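Local atomic coordinates of IAA acetyltransferase (Bacillus cereus ATCC 14579, PDB entry 1Y9K), a protein that probably transfers an acetyl group to an amine as an N-acetyltransferase of the GNAT family, with its substrate not established. Residues S18-A23 with R28-Y33; L22-E27 with K130-E135; G50-L55 with V87-G92; T61-N66 with M146-M151; V100-G103 with S108-A111. All coordinates share one frame; numbering follows the deposited sequence.

Contact 1. Residues S18-A23 with R28-Y33; sequences SLLLLA and RQIATY
Ile30 meets Leu20 and Leu21 across the two helices, and on its own helix its carbonyl O sits over the centre of one face of the Tyr33 ring, 3.7 Å above the plane. The ring lies there because CG of Tyr33 is between the backbone N and the carbonyl carbon (chi1 52°), which folds the aromatic group back along its own helix. At the far end of the ring, the Tyr33 hydroxyl is hydrogen-bonded to Asp24 OD2 and Asn66 ND2. The apolar contact turns on the delta methyl of Ile30. Its CD1 comes to 3.9 Å from Leu20 CB and 3.8 Å from Leu21 CD2, the Leu21 and Ile30 side chains crossing at about a right angle. The two helices, 17-23 and 27-36, are the consecutive pair that follows the first strand in the GNAT fold, and they pack against one face of the central sheet. Leu20 carries this packing inward, resting on Val51 and Val53 of strand 48-56. A second, looser touch joins the branches, with Leu20 CD1 4.0 Å from Ile30 CG2. Leu20 O accepts a hydrogen bond from Asn66 ND2, the same amide nitrogen that binds Tyr33.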
# COMPACT_ATOMS: atom_id res chain seq x y z
N SER A 18 -1.37 13.67 -3.27
CA SER A 18 -0.04 13.78 -3.85
C SER A 18 0.77 12.49 -3.82
O SER A 18 1.15 11.95 -4.86
CB SER A 18 0.71 14.90 -3.11
OG SER A 18 0.24 15.06 -1.76
N LEU A 19 1.00 11.99 -2.61
CA LEU A 19 1.80 10.78 -2.42
C LEU A 19 1.04 9.50 -2.78
O LEU A 19 1.63 8.53 -3.26
CB LEU A 19 2.30 10.74 -0.99
CG LEU A 19 3.64 10.10 -0.66
CD1 LEU A 19 4.75 10.63 -1.54
CD2 LEU A 19 3.92 10.40 0.79
N LEU A 20 -0.27 9.51 -2.55
CA LEU A 20 -1.13 8.38 -2.92
C LEU A 20 -1.18 8.14 -4.43
O LEU A 20 -1.37 7.00 -4.88
CB LEU A 20 -2.55 8.59 -2.37
CG LEU A 20 -2.69 8.47 -0.84
CD1 LEU A 20 -3.99 9.10 -0.34
CD2 LEU A 20 -2.59 7.01 -0.39
N LEU A 21 -1.02 9.22 -5.20
CA LEU A 21 -1.03 9.17 -6.66
C LEU A 21 0.23 8.52 -7.22
O LEU A 21 0.27 8.07 -8.35
CB LEU A 21 -1.23 10.57 -7.24
CG LEU A 21 -2.68 11.05 -7.33
CD1 LEU A 21 -2.76 12.57 -7.46
CD2 LEU A 21 -3.39 10.37 -8.49
N LEU A 22 1.26 8.45 -6.38
CA LEU A 22 2.50 7.80 -6.73
C LEU A 22 2.28 6.29 -6.85
O LEU A 22 2.83 5.64 -7.75
CB LEU A 22 3.55 8.13 -5.67
CG LEU A 22 5.03 7.85 -5.90
CD1 LEU A 22 5.52 8.37 -7.25
CD2 LEU A 22 5.80 8.50 -4.76
N ALA A 23 1.46 5.74 -5.95
CA ALA A 23 1.17 4.31 -5.94
C ALA A 23 -0.07 3.97 -6.76
O ALA A 23 -0.19 2.86 -7.28
CB ALA A 23 1.01 3.81 -4.51
N ARG A 28 -9.93 8.93 -8.77
CA ARG A 28 -11.22 8.30 -8.52
C ARG A 28 -11.08 6.97 -7.77
O ARG A 28 -11.91 6.68 -6.90
CB ARG A 28 -12.01 8.11 -9.82
CG ARG A 28 -13.53 8.25 -9.63
CD ARG A 28 -14.18 9.00 -10.79
NE ARG A 28 -14.28 8.19 -12.00
CZ ARG A 28 -14.64 8.65 -13.20
NH1 ARG A 28 -14.93 9.93 -13.38
NH2 ARG A 28 -14.71 7.81 -14.23
N GLN A 29 -10.04 6.19 -8.10
CA GLN A 29 -9.70 4.95 -7.37
C GLN A 29 -9.43 5.27 -5.91
O GLN A 29 -10.05 4.71 -5.02
CB GLN A 29 -8.43 4.29 -7.93
CG GLN A 29 -8.42 3.95 -9.40
CD GLN A 29 -9.15 2.68 -9.72
OE1 GLN A 29 -10.07 2.67 -10.53
NE2 GLN A 29 -8.73 1.58 -9.09
N ILE A 30 -8.47 6.17 -5.70
CA ILE A 30 -8.08 6.63 -4.36
C ILE A 30 -9.30 7.02 -3.53
O ILE A 30 -9.42 6.62 -2.37
CB ILE A 30 -7.04 7.79 -4.45
CG1 ILE A 30 -5.73 7.29 -5.07
CG2 ILE A 30 -6.79 8.43 -3.08
CD1 ILE A 30 -4.82 8.40 -5.57
N ALA A 31 -10.21 7.78 -4.13
CA ALA A 31 -11.46 8.17 -3.48
C ALA A 31 -12.30 6.98 -3.01
O ALA A 31 -12.86 7.02 -1.92
CB ALA A 31 -12.27 9.09 -4.37
N THR A 32 -12.37 5.92 -3.82
CA THR A 32 -13.11 4.70 -3.47
C THR A 32 -12.71 4.12 -2.10
O THR A 32 -13.58 3.80 -1.28
CB THR A 32 -13.14 3.60 -4.62
OG1 THR A 32 -11.83 3.02 -4.86
CG2 THR A 32 -13.69 4.18 -5.92
N TYR A 33 -11.41 4.05 -1.81
CA TYR A 33 -10.97 3.47 -0.54
C TYR A 33 -10.64 4.41 0.63
O TYR A 33 -10.63 3.97 1.79
CB TYR A 33 -9.85 2.45 -0.75
CG TYR A 33 -8.65 2.91 -1.55
CD1 TYR A 33 -7.61 3.61 -0.94
CD2 TYR A 33 -8.53 2.57 -2.90
CE1 TYR A 33 -6.48 3.99 -1.67
CE2 TYR A 33 -7.41 2.94 -3.63
CZ TYR A 33 -6.39 3.65 -3.01
OH TYR A 33 -5.29 4.02 -3.74

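Contact 2. Residues L22-E27 with K130-E135; sequences LADPSE and KHYEEE
Tyr132 reaches from the end of helix 127-131 to the turn at Asp24, and its hydroxyl donates a hydrogen bond to Asp24 OD1 with Tyr132 OH and the oxygen 2.6 Å apart. This is the tight, buried side of the contact. OD1 lies at the ring edge, in the plane of the phenol, yet the hydroxyl meets the acid from above the carboxylate plane, 60° out of it; the two planes stand 82° apart. The same oxygen takes a weak, nearly straight bond from the backbone of its own turn, Ser26 N to Asp24 OD1 at 3.4 Å, the link from one residue to the second after it that marks an Asx turn. The other carboxylate oxygen, OD2, binds the hydroxyl of Tyr33, so one acid ties down two tyrosines. Toward solvent the packing loosens to van der Waals touches: Pro25 CD is 3.7 Å from Tyr132 CE2, and Ser26 CB comes to the ring edge at the same carbon, also at 3.7 Å from Tyr132 CE2. Pro25 itself is exposed, and the Pro25 and Tyr132 side chains cross at about a right angle. The hydroxyl of Ser26 turns to other work, accepting from Gln29 N: it is the N-cap of helix 27-36, the second of the two helices that follow the first strand of the GNAT fold.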
# COMPACT_ATOMS: atom_id res chain seq x y z
N LEU A 22 1.26 8.45 -6.38
CA LEU A 22 2.50 7.80 -6.73
C LEU A 22 2.28 6.29 -6.85
O LEU A 22 2.83 5.64 -7.75
CB LEU A 22 3.55 8.13 -5.67
CG LEU A 22 5.03 7.85 -5.90
CD1 LEU A 22 5.52 8.37 -7.25
CD2 LEU A 22 5.80 8.50 -4.76
N ALA A 23 1.46 5.74 -5.95
CA ALA A 23 1.17 4.31 -5.94
C ALA A 23 -0.07 3.97 -6.76
O ALA A 23 -0.19 2.86 -7.28
CB ALA A 23 1.01 3.81 -4.51
N ASP A 24 -0.99 4.94 -6.89
CA ASP A 24 -2.26 4.72 -7.57
C ASP A 24 -2.62 5.92 -8.45
O ASP A 24 -3.11 6.93 -7.95
CB ASP A 24 -3.36 4.42 -6.55
CG ASP A 24 -4.67 4.01 -7.17
OD1 ASP A 24 -4.85 4.13 -8.39
OD2 ASP A 24 -5.55 3.57 -6.42
N PRO A 25 -2.38 5.80 -9.77
CA PRO A 25 -2.49 6.90 -10.75
C PRO A 25 -3.86 7.56 -10.88
O PRO A 25 -3.95 8.63 -11.46
CB PRO A 25 -2.10 6.23 -12.08
CG PRO A 25 -1.31 5.04 -11.69
CD PRO A 25 -1.93 4.55 -10.42
N SER A 26 -4.91 6.95 -10.34
CA SER A 26 -6.25 7.50 -10.50
C SER A 26 -6.81 8.10 -9.20
O SER A 26 -6.80 7.46 -8.15
CB SER A 26 -7.19 6.44 -11.09
OG SER A 26 -8.52 6.61 -10.63
N GLU A 27 -7.27 9.34 -9.29
CA GLU A 27 -7.86 10.04 -8.16
C GLU A 27 -9.23 9.48 -7.78
O GLU A 27 -9.65 9.56 -6.62
CB GLU A 27 -7.95 11.53 -8.43
CG GLU A 27 -6.66 12.28 -8.12
CD GLU A 27 -6.81 13.80 -8.15
OE1 GLU A 27 -7.82 14.33 -7.61
OE2 GLU A 27 -5.91 14.46 -8.71
N LYS A 130 -7.69 -2.90 -16.89
CA LYS A 130 -9.11 -2.70 -16.62
C LYS A 130 -9.41 -1.45 -15.79
O LYS A 130 -10.45 -0.82 -15.97
CB LYS A 130 -9.64 -3.93 -15.89
CG LYS A 130 -10.95 -4.45 -16.43
CD LYS A 130 -11.00 -5.96 -16.32
CE LYS A 130 -10.12 -6.62 -17.38
NZ LYS A 130 -10.04 -8.09 -17.14
N HIS A 131 -8.50 -1.10 -14.87
CA HIS A 131 -8.72 0.01 -13.95
C HIS A 131 -8.14 1.34 -14.42
O HIS A 131 -8.49 2.39 -13.90
CB HIS A 131 -8.17 -0.33 -12.56
CG HIS A 131 -9.03 -1.28 -11.79
ND1 HIS A 131 -9.14 -2.61 -12.11
CD2 HIS A 131 -9.82 -1.09 -10.71
CE1 HIS A 131 -9.97 -3.20 -11.27
NE2 HIS A 131 -10.39 -2.30 -10.40
N TYR A 132 -7.25 1.29 -15.40
CA TYR A 132 -6.58 2.51 -15.87
C TYR A 132 -6.60 2.62 -17.38
O TYR A 132 -6.32 1.65 -18.10
CB TYR A 132 -5.15 2.59 -15.33
CG TYR A 132 -5.07 2.42 -13.83
CD1 TYR A 132 -4.78 1.17 -13.28
CD2 TYR A 132 -5.30 3.49 -12.97
CE1 TYR A 132 -4.71 1.00 -11.91
CE2 TYR A 132 -5.23 3.33 -11.60
CZ TYR A 132 -4.93 2.09 -11.07
OH TYR A 132 -4.86 1.92 -9.71
N GLU A 133 -6.95 3.81 -17.86
CA GLU A 133 -6.95 4.12 -19.28
C GLU A 133 -5.55 3.88 -19.87
O GLU A 133 -5.41 3.24 -20.91
CB GLU A 133 -7.39 5.58 -19.49
CG GLU A 133 -8.06 5.91 -20.85
CD GLU A 133 -8.35 7.42 -21.04
OE1 GLU A 133 -8.76 7.82 -22.15
OE2 GLU A 133 -8.16 8.20 -20.07
N GLU A 134 -4.52 4.37 -19.18
CA GLU A 134 -3.15 4.32 -19.70
C GLU A 134 -2.29 3.17 -19.14
O GLU A 134 -2.26 2.93 -17.93
CB GLU A 134 -2.44 5.66 -19.47
CG GLU A 134 -1.10 5.79 -20.20
CD GLU A 134 -1.24 5.74 -21.72
OE1 GLU A 134 -1.57 6.79 -22.31
OE2 GLU A 134 -1.02 4.65 -22.31
N GLU A 135 -1.59 2.49 -20.05
CA GLU A 135 -0.66 1.41 -19.73
C GLU A 135 0.47 1.83 -18.78
O GLU A 135 1.05 2.91 -18.92
CB GLU A 135 -0.05 0.87 -21.02
CG GLU A 135 0.79 -0.38 -20.83
CD GLU A 135 1.40 -0.86 -22.13
OE1 GLU A 135 2.31 -0.18 -22.65
OE2 GLU A 135 0.96 -1.92 -22.62

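Contact 3. Residues G50-L55 with V87-G92; sequences GVYVLL and VETAKG
Strand 50-55 packs against helix 87-92 and comes nearest to it where Leu54 CA lies 8.2 Å from Ala90 CA, its alternate residues Tyr52 and Leu54 facing the helix. Both converge on one side chain, Thr89, which splits its polar and apolar branches between them. Its methyl takes the hydrophobic partner: Thr89 CG2 touches Leu54 CD1 at 3.8 Å. The hydroxyl goes the other way, toward the phenol of Tyr52, with Thr89 OG1 3.1 Å from Tyr52 OH and close to the plane of the ring, at its edge. The torsion of Thr89 sorts the branches: OG1 stands anti to the carbonyl carbon and beside the backbone N (chi1 -59°), a geometry that lets it bind the carbonyl of His85, one turn earlier in the helix. The Tyr52 hydroxyl is hydrogen-bonded to His85 ND1. The phenol also meets the ring of Tyr40 on the neighbouring strand, their planes about 15° apart. Beside Thr89, Leu54 continues into the apolar layer between helix 78-92 and the sheet, against Met62, Ile64 and Leu98. On the exposed side of the helix, Lys91 NZ makes a salt bridge with Glu88 OE2 at 2.9 Å, using the syn lone pair of that oxygen. This helix follows the fourth main strand of the GNAT fold. Chemically, the contact places two hydroxyls beside the same histidine residue, so that hydrogen bonding to His85 accounts for their polar ends within a largely apolar interface.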
# COMPACT_ATOMS: atom_id res chain seq x y z
N GLY A 50 5.66 9.47 3.47
CA GLY A 50 5.16 8.11 3.36
C GLY A 50 3.68 8.07 3.72
O GLY A 50 3.17 8.96 4.41
N VAL A 51 2.99 7.05 3.23
CA VAL A 51 1.58 6.89 3.52
C VAL A 51 1.19 5.43 3.34
O VAL A 51 1.90 4.69 2.64
CB VAL A 51 0.71 7.83 2.62
CG1 VAL A 51 0.88 7.50 1.12
CG2 VAL A 51 -0.76 7.80 3.05
N TYR A 52 0.12 5.02 4.01
CA TYR A 52 -0.61 3.79 3.69
C TYR A 52 -2.09 3.92 4.07
O TYR A 52 -2.46 4.69 4.95
CB TYR A 52 0.05 2.55 4.33
CG TYR A 52 -0.15 2.37 5.83
CD1 TYR A 52 -1.34 1.84 6.34
CD2 TYR A 52 0.87 2.70 6.74
CE1 TYR A 52 -1.52 1.65 7.72
CE2 TYR A 52 0.70 2.51 8.11
CZ TYR A 52 -0.49 1.99 8.59
OH TYR A 52 -0.67 1.81 9.93
N VAL A 53 -2.94 3.18 3.36
CA VAL A 53 -4.37 3.14 3.61
C VAL A 53 -4.75 1.68 3.87
O VAL A 53 -4.45 0.79 3.06
CB VAL A 53 -5.20 3.71 2.41
CG1 VAL A 53 -6.70 3.68 2.68
CG2 VAL A 53 -4.76 5.11 2.07
N LEU A 54 -5.38 1.45 5.03
CA LEU A 54 -5.96 0.16 5.40
C LEU A 54 -7.45 0.16 5.13
O LEU A 54 -8.13 1.12 5.44
CB LEU A 54 -5.71 -0.13 6.88
CG LEU A 54 -4.30 -0.59 7.22
CD1 LEU A 54 -4.17 -0.80 8.72
CD2 LEU A 54 -3.96 -1.87 6.47
N LEU A 55 -7.94 -0.91 4.50
CA LEU A 55 -9.38 -1.08 4.31
C LEU A 55 -9.81 -2.43 4.87
O LEU A 55 -9.15 -3.44 4.63
CB LEU A 55 -9.74 -0.97 2.83
CG LEU A 55 -11.21 -1.03 2.41
CD1 LEU A 55 -11.97 0.19 2.90
CD2 LEU A 55 -11.34 -1.18 0.90
N VAL A 87 0.83 -3.74 9.93
CA VAL A 87 0.65 -5.04 10.60
C VAL A 87 0.18 -4.84 12.04
O VAL A 87 -0.80 -5.46 12.47
CB VAL A 87 1.97 -5.89 10.57
CG1 VAL A 87 1.85 -7.14 11.45
CG2 VAL A 87 2.35 -6.29 9.13
N GLU A 88 0.89 -3.97 12.78
CA GLU A 88 0.56 -3.67 14.17
C GLU A 88 -0.81 -3.02 14.33
O GLU A 88 -1.55 -3.33 15.26
CB GLU A 88 1.65 -2.82 14.84
CG GLU A 88 2.93 -3.60 15.16
CD GLU A 88 2.65 -4.98 15.77
OE1 GLU A 88 2.12 -5.03 16.91
OE2 GLU A 88 2.96 -6.01 15.11
N THR A 89 -1.14 -2.11 13.42
CA THR A 89 -2.44 -1.46 13.43
C THR A 89 -3.56 -2.47 13.20
O THR A 89 -4.61 -2.40 13.84
CB THR A 89 -2.48 -0.34 12.38
OG1 THR A 89 -1.44 0.60 12.68
CG2 THR A 89 -3.82 0.37 12.37
N ALA A 90 -3.31 -3.41 12.30
CA ALA A 90 -4.27 -4.44 11.93
C ALA A 90 -4.55 -5.46 13.03
O ALA A 90 -5.69 -5.88 13.22
CB ALA A 90 -3.82 -5.14 10.62
N LYS A 91 -3.49 -5.87 13.74
CA LYS A 91 -3.64 -6.68 14.95
C LYS A 91 -4.50 -5.93 15.96
O LYS A 91 -5.47 -6.47 16.49
CB LYS A 91 -2.28 -7.00 15.58
CG LYS A 91 -1.43 -7.97 14.79
CD LYS A 91 -0.03 -8.06 15.39
CE LYS A 91 0.82 -9.12 14.67
NZ LYS A 91 2.29 -8.87 14.86
N GLY A 92 -4.12 -4.68 16.21
CA GLY A 92 -4.84 -3.78 17.11
C GLY A 92 -6.34 -3.75 16.89
O GLY A 92 -7.11 -3.70 17.86

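Contact 4. Residues T61-N66 with M146-M151; sequences TMEIMN and MIRLAM
Glu63 and Arg148 form a two-pronged salt bridge over the strand that separates theirs. Arg148 grips end-on, with one nitrogen to each carboxylate oxygen: NH1 of Arg148 lies 2.6 Å from Glu63 OE2, and NH2 of Arg148 donates to Glu63 OE1 at 3.0 Å. Both oxygens lie near the guanidinium plane, OE1 only 2° out of it, but the carboxylate itself is twisted, its plane 53° from that of the guanidinium, and both nitrogens approach from above it. Glu63 reaches across with an extended chain, whereas Arg148 bends at chi2 and chi3 to bring its end group back over the sheet. NH2 has a further, long and weak ion pair with Glu99 of the intervening strand. Among backbone interactions, strand 97-103 lies between the two, running parallel to 61-69 and antiparallel to 141-152, the central strand order of the GNAT fold. Met65 and Asn66 are both backbone-bonded to Val53, a classic beta bulge in the strand that in GNAT relatives helps hold acetyl-CoA. Apolar packing belongs to the side chains on the opposite face of these strands: Ile64 rests on Leu83 and Ala86 of helix 78-92, and Leu149 on Ile120.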
# COMPACT_ATOMS: atom_id res chain seq x y z
N THR A 61 -10.44 -9.26 8.11
CA THR A 61 -9.43 -9.00 7.10
C THR A 61 -9.30 -7.51 6.79
O THR A 61 -10.29 -6.83 6.51
CB THR A 61 -9.74 -9.78 5.79
OG1 THR A 61 -9.97 -11.16 6.09
CG2 THR A 61 -8.60 -9.67 4.79
N MSE A 62 -8.06 -7.02 6.84
CA MSE A 62 -7.73 -5.72 6.26
C MSE A 62 -6.80 -5.88 5.05
O MSE A 62 -6.05 -6.87 4.94
CB MSE A 62 -7.15 -4.75 7.31
CG MSE A 62 -8.20 -4.23 8.32
SE MSE A 62 -7.74 -2.91 9.49
CE MSE A 62 -6.25 -3.46 10.20
N GLU A 63 -6.89 -4.92 4.14
CA GLU A 63 -5.98 -4.85 3.02
C GLU A 63 -5.30 -3.49 2.96
O GLU A 63 -5.95 -2.46 3.12
CB GLU A 63 -6.72 -5.09 1.71
CG GLU A 63 -5.77 -5.16 0.52
CD GLU A 63 -6.43 -5.64 -0.75
OE1 GLU A 63 -7.54 -6.23 -0.69
OE2 GLU A 63 -5.83 -5.41 -1.83
N ILE A 64 -3.99 -3.50 2.70
CA ILE A 64 -3.25 -2.29 2.36
C ILE A 64 -3.58 -1.88 0.92
O ILE A 64 -3.07 -2.48 -0.04
CB ILE A 64 -1.73 -2.46 2.55
CG1 ILE A 64 -1.44 -2.89 4.00
CG2 ILE A 64 -1.03 -1.15 2.25
CD1 ILE A 64 -0.06 -3.50 4.23
N MSE A 65 -4.45 -0.89 0.78
CA MSE A 65 -4.99 -0.50 -0.54
C MSE A 65 -4.04 0.39 -1.30
O MSE A 65 -4.12 0.52 -2.53
CB MSE A 65 -6.33 0.22 -0.38
CG MSE A 65 -7.47 -0.64 0.17
SE MSE A 65 -7.74 -2.20 -0.70
CE MSE A 65 -8.11 -1.64 -2.35
N ASN A 66 -3.15 1.03 -0.56
CA ASN A 66 -2.19 1.96 -1.10
C ASN A 66 -1.09 2.10 -0.08
O ASN A 66 -1.36 2.23 1.11
CB ASN A 66 -2.84 3.32 -1.38
CG ASN A 66 -1.99 4.23 -2.25
OD1 ASN A 66 -0.81 4.46 -1.96
ND2 ASN A 66 -2.59 4.79 -3.29
N MSE A 146 -2.48 -7.95 -11.05
CA MSE A 146 -2.27 -7.73 -9.62
C MSE A 146 -1.91 -9.04 -8.93
O MSE A 146 -2.69 -10.00 -8.92
CB MSE A 146 -3.51 -7.09 -8.96
CG MSE A 146 -3.32 -6.54 -7.55
SE MSE A 146 -2.27 -5.04 -7.45
CE MSE A 146 -3.54 -3.77 -7.35
N ILE A 147 -0.71 -9.08 -8.38
CA ILE A 147 -0.29 -10.20 -7.54
C ILE A 147 -0.83 -9.97 -6.13
O ILE A 147 -0.65 -8.89 -5.55
CB ILE A 147 1.26 -10.39 -7.53
CG1 ILE A 147 1.85 -10.46 -8.95
CG2 ILE A 147 1.67 -11.59 -6.68
CD1 ILE A 147 1.17 -11.41 -9.91
N ARG A 148 -1.51 -10.98 -5.59
CA ARG A 148 -2.20 -10.87 -4.31
C ARG A 148 -1.38 -11.60 -3.25
O ARG A 148 -0.94 -12.75 -3.47
CB ARG A 148 -3.60 -11.49 -4.39
CG ARG A 148 -4.50 -10.96 -5.51
CD ARG A 148 -5.03 -9.57 -5.18
NE ARG A 148 -5.95 -9.61 -4.04
CZ ARG A 148 -6.26 -8.56 -3.28
NH1 ARG A 148 -5.72 -7.36 -3.54
NH2 ARG A 148 -7.12 -8.71 -2.26
N LEU A 149 -1.15 -10.93 -2.13
CA LEU A 149 -0.37 -11.49 -1.04
C LEU A 149 -1.14 -11.36 0.26
O LEU A 149 -1.99 -10.48 0.42
CB LEU A 149 1.01 -10.80 -0.92
CG LEU A 149 2.05 -10.75 -2.05
CD1 LEU A 149 1.85 -9.54 -2.97
CD2 LEU A 149 3.44 -10.73 -1.46
N ALA A 150 -0.85 -12.26 1.20
CA ALA A 150 -1.57 -12.29 2.46
C ALA A 150 -0.69 -12.72 3.61
O ALA A 150 0.32 -13.41 3.43
CB ALA A 150 -2.79 -13.18 2.37
N MSE A 151 -1.09 -12.30 4.79
CA MSE A 151 -0.37 -12.55 6.01
C MSE A 151 -1.39 -12.91 7.10
O MSE A 151 -2.41 -12.21 7.27
CB MSE A 151 0.37 -11.27 6.38
CG MSE A 151 1.48 -11.45 7.37
SE MSE A 151 2.01 -9.86 8.01
CE MSE A 151 3.48 -10.39 8.87

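Contact 5. Residues V100-G103 with S108-A111; sequences VGTG and SQLA
Thr102, whose side chain touches both Gln109 and Leu110, is held in the sheet through its backbone oxygen, which takes a probable hydrogen bond from Ile147 N of the antiparallel strand 141-152. Strand 97-103 and helix 107-115 form the strand-to-helix connection in the second half of the GNAT fold, the strand on one side of the cleft that, in relatives, receives acetyl-CoA. The helix leans back over the end of its own strand after a short loop, and the backbones come closest where Thr102 CA is 7.3 Å from Gln109 CA. Thr102 divides its two branches between consecutive helix residues. Its hydroxyl oxygen is anti to the backbone N (chi1 -156°) and points at the amide of Gln109, which comes down on an extended chain. Thr102 OG1 and Gln109 NE2 are modelled only 2.5 Å apart, a doubtful separation. The methyl, by contrast, is on the apolar side. It sits between the backbone N and the carbonyl carbon of its residue and faces the isobutyl group of Leu110, which crosses it at a slant and also rests on Ile147. Tyr113, one turn further along the helix, touches Thr102 and Val100 as well. Leu110 makes its touch through one branch, Leu110 CD2 lying 3.6 Å from Thr102 CG2.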
# COMPACT_ATOMS: atom_id res chain seq x y z
N VAL A 100 -2.22 -7.44 0.78
CA VAL A 100 -1.67 -6.38 -0.03
C VAL A 100 -1.56 -6.90 -1.47
O VAL A 100 -1.20 -8.06 -1.70
CB VAL A 100 -0.28 -5.92 0.53
CG1 VAL A 100 0.77 -7.03 0.40
CG2 VAL A 100 0.18 -4.62 -0.13
N GLY A 101 -1.90 -6.05 -2.43
CA GLY A 101 -1.72 -6.37 -3.84
C GLY A 101 -0.61 -5.50 -4.39
O GLY A 101 -0.32 -4.43 -3.85
N THR A 102 0.03 -5.98 -5.46
CA THR A 102 0.98 -5.19 -6.22
C THR A 102 1.08 -5.75 -7.64
O THR A 102 0.74 -6.91 -7.88
CB THR A 102 2.36 -5.10 -5.54
OG1 THR A 102 3.02 -3.92 -6.00
CG2 THR A 102 3.23 -6.32 -5.84
N GLY A 103 1.52 -4.91 -8.58
CA GLY A 103 1.68 -5.31 -9.98
C GLY A 103 2.74 -6.38 -10.19
O GLY A 103 3.69 -6.50 -9.41
N SER A 108 10.51 -5.25 -6.78
CA SER A 108 11.11 -4.77 -5.54
C SER A 108 10.10 -4.75 -4.37
O SER A 108 10.47 -5.03 -3.22
CB SER A 108 11.74 -3.38 -5.74
OG SER A 108 11.64 -2.60 -4.56
N GLN A 109 8.84 -4.43 -4.66
CA GLN A 109 7.77 -4.55 -3.67
C GLN A 109 7.46 -6.00 -3.33
O GLN A 109 7.25 -6.33 -2.16
CB GLN A 109 6.49 -3.83 -4.13
CG GLN A 109 6.71 -2.37 -4.47
CD GLN A 109 5.45 -1.55 -4.41
OE1 GLN A 109 5.47 -0.40 -3.95
NE2 GLN A 109 4.33 -2.12 -4.85
N LEU A 110 7.43 -6.86 -4.35
CA LEU A 110 7.28 -8.31 -4.14
C LEU A 110 8.31 -8.89 -3.15
O LEU A 110 7.94 -9.66 -2.27
CB LEU A 110 7.34 -9.08 -5.46
CG LEU A 110 6.17 -8.98 -6.45
CD1 LEU A 110 6.49 -9.75 -7.73
CD2 LEU A 110 4.88 -9.47 -5.82
N ALA A 111 9.59 -8.52 -3.31
CA ALA A 111 10.63 -8.92 -2.36
C ALA A 111 10.39 -8.34 -0.96
O ALA A 111 10.48 -9.07 0.03
CB ALA A 111 12.02 -8.53 -2.87

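Along the chain, contacts 1 and 2 start from the same helix 17-23, contacts 3 and 4 alternate their segments, and contact 5 lies within the span of both contact 2 and contact 4. Contacts 1 and 2 are neighbours, their centres about 9 Å apart, as are contacts 4 and 5. Contacts 3, 4 and 5 all reach one mixed sheet: strands 48-56 and 61-69 adjoin, and strand 97-103 lies between 61-69 and 141-152. Contacts 2 and 3, about 22 Å apart between centres, sit on opposite sides of the chain's centre. Asn66 ties the helical pair to strand 61-69 on one flank; contacts 2 and 4 bridge from there to helix 127-131 and strand 141-152.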